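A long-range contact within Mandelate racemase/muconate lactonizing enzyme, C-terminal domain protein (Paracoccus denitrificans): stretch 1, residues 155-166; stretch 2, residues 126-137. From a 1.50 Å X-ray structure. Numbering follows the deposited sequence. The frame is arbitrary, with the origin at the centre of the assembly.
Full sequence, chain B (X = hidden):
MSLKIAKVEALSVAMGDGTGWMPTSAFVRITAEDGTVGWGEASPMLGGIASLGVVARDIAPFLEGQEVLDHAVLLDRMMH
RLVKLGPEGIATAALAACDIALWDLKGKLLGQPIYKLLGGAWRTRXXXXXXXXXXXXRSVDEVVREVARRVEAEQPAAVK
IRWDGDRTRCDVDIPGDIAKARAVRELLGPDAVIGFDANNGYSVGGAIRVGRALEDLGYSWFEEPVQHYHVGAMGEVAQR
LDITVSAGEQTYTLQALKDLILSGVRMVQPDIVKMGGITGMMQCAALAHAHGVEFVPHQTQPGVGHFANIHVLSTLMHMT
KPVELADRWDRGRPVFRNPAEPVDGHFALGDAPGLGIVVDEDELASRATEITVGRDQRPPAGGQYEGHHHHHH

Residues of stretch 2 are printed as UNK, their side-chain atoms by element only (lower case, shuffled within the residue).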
# COMPACT_ATOMS: atom_id res chain seq x y z
N GLN B 155 17.59 -17.06 -39.92
CA GLN B 155 18.78 -16.75 -39.12
C GLN B 155 18.50 -15.69 -38.04
O GLN B 155 19.21 -14.69 -37.94
CB GLN B 155 19.93 -16.28 -40.02
CG GLN B 155 20.53 -17.37 -40.88
CD GLN B 155 21.82 -16.90 -41.55
OE1 GLN B 155 21.82 -15.93 -42.30
NE2 GLN B 155 22.91 -17.58 -41.25
N PRO B 156 17.45 -15.92 -37.22
CA PRO B 156 17.01 -14.86 -36.31
C PRO B 156 17.91 -14.64 -35.10
O PRO B 156 18.69 -15.53 -34.72
CB PRO B 156 15.63 -15.35 -35.86
CG PRO B 156 15.78 -16.83 -35.86
CD PRO B 156 16.62 -17.13 -37.07
N ALA B 157 17.78 -13.47 -34.48
CA ALA B 157 18.51 -13.16 -33.26
C ALA B 157 17.88 -13.81 -32.03
O ALA B 157 18.51 -13.89 -30.97
CB ALA B 157 18.62 -11.64 -33.08
N ALA B 158 16.62 -14.23 -32.17
CA ALA B 158 15.85 -14.90 -31.11
C ALA B 158 14.71 -15.71 -31.74
O ALA B 158 14.39 -15.51 -32.90
CB ALA B 158 15.30 -13.88 -30.11
N VAL B 159 14.13 -16.62 -30.96
CA VAL B 159 12.98 -17.42 -31.40
C VAL B 159 11.88 -17.28 -30.36
O VAL B 159 12.17 -17.30 -29.18
CB VAL B 159 13.37 -18.91 -31.54
CG1 VAL B 159 12.13 -19.77 -31.75
CG2 VAL B 159 14.36 -19.08 -32.68
N LYS B 160 10.63 -17.13 -30.80
CA LYS B 160 9.50 -17.18 -29.86
C LYS B 160 8.55 -18.26 -30.33
O LYS B 160 8.16 -18.26 -31.49
CB LYS B 160 8.78 -15.83 -29.78
CG LYS B 160 7.70 -15.77 -28.70
CD LYS B 160 7.04 -14.41 -28.59
CE LYS B 160 5.94 -14.25 -29.62
NZ LYS B 160 5.44 -12.84 -29.68
N ILE B 161 8.22 -19.18 -29.43
CA ILE B 161 7.23 -20.22 -29.72
C ILE B 161 5.89 -19.85 -29.07
O ILE B 161 5.83 -19.58 -27.86
CB ILE B 161 7.71 -21.64 -29.31
CG1 ILE B 161 8.28 -21.65 -27.87
CG2 ILE B 161 8.76 -22.10 -30.31
CD1 ILE B 161 8.68 -23.04 -27.37
N ARG B 162 4.85 -19.79 -29.88
CA ARG B 162 3.52 -19.35 -29.42
C ARG B 162 2.55 -20.50 -29.47
O ARG B 162 2.65 -21.37 -30.34
CB ARG B 162 2.98 -18.20 -30.29
CG ARG B 162 4.01 -17.19 -30.77
CD ARG B 162 3.36 -15.91 -31.29
NE ARG B 162 2.29 -16.22 -32.24
CZ ARG B 162 2.47 -16.45 -33.54
NH1 ARG B 162 3.69 -16.36 -34.09
NH2 ARG B 162 1.43 -16.76 -34.30
N TRP B 163 1.58 -20.49 -28.57
CA TRP B 163 0.67 -21.62 -28.43
C TRP B 163 -0.55 -21.54 -29.27
O TRP B 163 -0.92 -22.53 -29.92
CB TRP B 163 0.35 -21.87 -26.95
CG TRP B 163 1.11 -23.08 -26.51
CD1 TRP B 163 0.58 -24.29 -26.05
CD2 TRP B 163 2.55 -23.30 -26.58
NE1 TRP B 163 1.58 -25.19 -25.81
CE2 TRP B 163 2.79 -24.66 -26.11
CE3 TRP B 163 3.65 -22.51 -26.96
CZ2 TRP B 163 4.07 -25.20 -26.02
CZ3 TRP B 163 4.93 -23.06 -26.87
CH2 TRP B 163 5.13 -24.38 -26.43
N ASP B 164 -1.19 -20.38 -29.28
CA ASP B 164 -2.44 -20.18 -30.01
C ASP B 164 -3.47 -21.28 -29.76
O ASP B 164 -4.06 -21.83 -30.70
CB ASP B 164 -2.15 -20.01 -31.51
CG ASP B 164 -1.30 -18.80 -31.78
OD1 ASP B 164 -1.73 -17.70 -31.39
OD2 ASP B 164 -0.19 -18.96 -32.34
N GLY B 165 -3.70 -21.58 -28.49
CA GLY B 165 -4.73 -22.55 -28.10
C GLY B 165 -6.12 -21.92 -27.99
O GLY B 165 -6.31 -20.74 -28.31
N ASP B 166 -7.08 -22.70 -27.53
CA ASP B 166 -8.47 -22.25 -27.40
C ASP B 166 -8.66 -21.58 -26.04
O ASP B 166 -8.50 -22.23 -25.00
CB ASP B 166 -9.38 -23.47 -27.54
CG ASP B 166 -10.86 -23.14 -27.38
OD1 ASP B 166 -11.21 -22.08 -26.83
OD2 ASP B 166 -11.68 -23.97 -27.82
N UNK B 126 17.68 -3.81 -38.48
CA UNK B 126 17.00 -4.19 -37.25
C UNK B 126 16.96 -5.70 -37.13
O UNK B 126 16.47 -6.37 -38.03
c UNK B 126 15.43 -2.09 -37.16
c UNK B 126 15.59 -3.61 -37.20
c UNK B 126 15.49 -1.48 -38.55
c UNK B 126 14.13 -1.69 -36.46
N UNK B 127 17.49 -6.25 -36.02
CA UNK B 127 17.43 -7.71 -35.87
C UNK B 127 15.99 -8.21 -35.79
O UNK B 127 15.11 -7.50 -35.30
c UNK B 127 18.16 -7.97 -34.55
c UNK B 127 18.13 -5.60 -34.87
c UNK B 127 18.08 -6.67 -33.82
N UNK B 128 15.76 -9.43 -36.29
CA UNK B 128 14.43 -10.04 -36.20
C UNK B 128 14.39 -11.21 -35.21
O UNK B 128 15.44 -11.76 -34.85
c UNK B 128 13.96 -10.51 -37.59
s UNK B 128 14.69 -12.07 -38.17
N UNK B 129 13.20 -11.56 -34.74
CA UNK B 129 13.00 -12.85 -34.07
C UNK B 129 11.93 -13.64 -34.80
O UNK B 129 10.93 -13.08 -35.25
c UNK B 129 10.27 -13.16 -32.02
c UNK B 129 8.80 -11.46 -31.17
o UNK B 129 7.56 -11.11 -30.71
c UNK B 129 11.32 -12.25 -32.11
c UNK B 129 9.83 -10.53 -31.24
c UNK B 129 11.08 -10.93 -31.70
c UNK B 129 12.71 -12.69 -32.57
c UNK B 129 9.02 -12.78 -31.55
N UNK B 130 12.17 -14.94 -34.97
CA UNK B 130 11.21 -15.82 -35.61
C UNK B 130 10.11 -16.13 -34.61
O UNK B 130 10.36 -16.75 -33.56
c UNK B 130 11.87 -17.13 -36.06
o UNK B 130 12.88 -16.89 -37.02
N UNK B 131 8.90 -15.70 -34.94
CA UNK B 131 7.74 -15.87 -34.08
C UNK B 131 6.89 -16.99 -34.69
O UNK B 131 6.31 -16.82 -35.75
o UNK B 131 5.93 -14.62 -33.07
c UNK B 131 6.97 -14.56 -34.02
N UNK B 132 6.87 -18.13 -34.00
CA UNK B 132 6.35 -19.39 -34.53
C UNK B 132 5.12 -19.83 -33.75
O UNK B 132 5.21 -20.21 -32.58
c UNK B 132 7.44 -20.47 -34.46
c UNK B 132 9.94 -20.78 -34.97
c UNK B 132 6.93 -21.80 -35.02
c UNK B 132 8.71 -19.94 -35.14
N UNK B 133 3.96 -19.78 -34.41
CA UNK B 133 2.69 -20.01 -33.74
C UNK B 133 2.16 -21.42 -33.87
O UNK B 133 2.78 -22.26 -34.53
N UNK B 134 1.02 -21.67 -33.25
CA UNK B 134 0.28 -22.91 -33.44
C UNK B 134 0.87 -24.14 -32.76
O UNK B 134 0.67 -25.26 -33.23
N UNK B 135 1.58 -23.94 -31.66
CA UNK B 135 2.25 -25.07 -31.03
C UNK B 135 1.41 -25.88 -30.06
O UNK B 135 1.79 -26.99 -29.68
c UNK B 135 3.57 -24.61 -30.42
c UNK B 135 4.53 -24.16 -31.49
n UNK B 135 4.90 -22.89 -31.46
o UNK B 135 4.88 -24.94 -32.38
N UNK B 136 0.24 -25.36 -29.69
CA UNK B 136 -0.66 -26.13 -28.83
C UNK B 136 -1.06 -27.43 -29.52
O UNK B 136 -1.09 -28.49 -28.89
c UNK B 136 -1.88 -25.32 -28.43
N UNK B 137 -1.32 -27.34 -30.82
CA UNK B 137 -1.87 -28.43 -31.62
C UNK B 137 -0.81 -29.41 -32.13
O UNK B 137 -1.14 -30.52 -32.55
c UNK B 137 -2.65 -27.86 -32.80
O HOH W 1 -2.27 -24.50 -31.67

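Position 126 carries four carbons forked at the second, with no atom near stretch 1; the fork identifies Leu126, in a strand that begins earlier in the chain. At 127 three carbons close a ring onto the backbone N, which only proline does. Pro127 meets stretch 1 through its CB, 4.0 Å from Ala157 CB.

Position 128 has one carbon followed by a sulfur, the side chain of cysteine. Its CB points sideways, and the SG of Cys128 lies 4.1 Å from Pro156 CB, while its backbone O accepts a hydrogen bond from Ala157 N (2.9 Å). At 129 one carbon leads to a six-carbon ring bearing an oxygen, hence Tyr129. Its OH accepts a hydrogen bond from Lys160 NZ at 2.9 Å, and its CB packs 3.8 Å from Ala158 CB.

Positions 130 and 131 each show one carbon and one oxygen. Two heavy atoms of this kind mean serine in both cases, but the two side chains point to opposite faces of the sheet. Ser130 OG approaches Pro156 CG at 3.1 Å, on the face that also holds Val159. Ser131 lies on the other face with Lys160, and its OG accepts a hydrogen bond from Arg162 NH1 at 3.0 Å, near the plane of the guanidinium.

Four carbons at 132 fork at the first, one arm being two carbons long, which gives isoleucine. The CD1 of Ile132 reaches 4.0 Å from Val159 CG1, an apolar contact on the face shared with Ile161.

No side-chain atoms follow the CA at 133 or 134, so both are glycine. At Gly133 a CB would clash with Arg162 NH2 and Asp164 OD2, two atoms joined by a salt bridge within stretch 1. Gly134 differs: its positive phi favours glycine, and its N donates to Asp164 OD2 at 3.1 Å.

At 135 two carbons end in one oxygen and one nitrogen, the amide of asparagine. Asn135 donates twice to Arg162 O, from N at 3.1 Å and from ND2 at 2.9 Å, and its CB sits over the face of the Trp163 six-membered ring, 4.0 Å from the centroid. A single carbon at 136 defines Ala136, whose CB lies 3.6 Å from Trp163 CD1. Position 137 also has one carbon, Ala137; it makes no direct contact, but water 1 links its N (3.1 Å) to Trp163 O (3.0 Å).

The contact is built on two parallel strands. Ser130 N donates to Ala158 O (3.1 Å), Lys160 N to Ser130 O (2.8 Å), Ile132 N to Lys160 O (2.8 Å) and Arg162 N to Ile132 O (2.8 Å), so the bonds alternate between the chains as parallel pairing requires. Beyond the strands the pairing gives way to a turn, where Asn135 engages Arg162 O and Ala136 N donates to Trp163 O at 3.1 Å. Together the two stretches bury 871 Å², combining a backbone ladder with side-chain packing and polar contacts.

Stretch 2 (126-137) LPCYSSIGGNAA
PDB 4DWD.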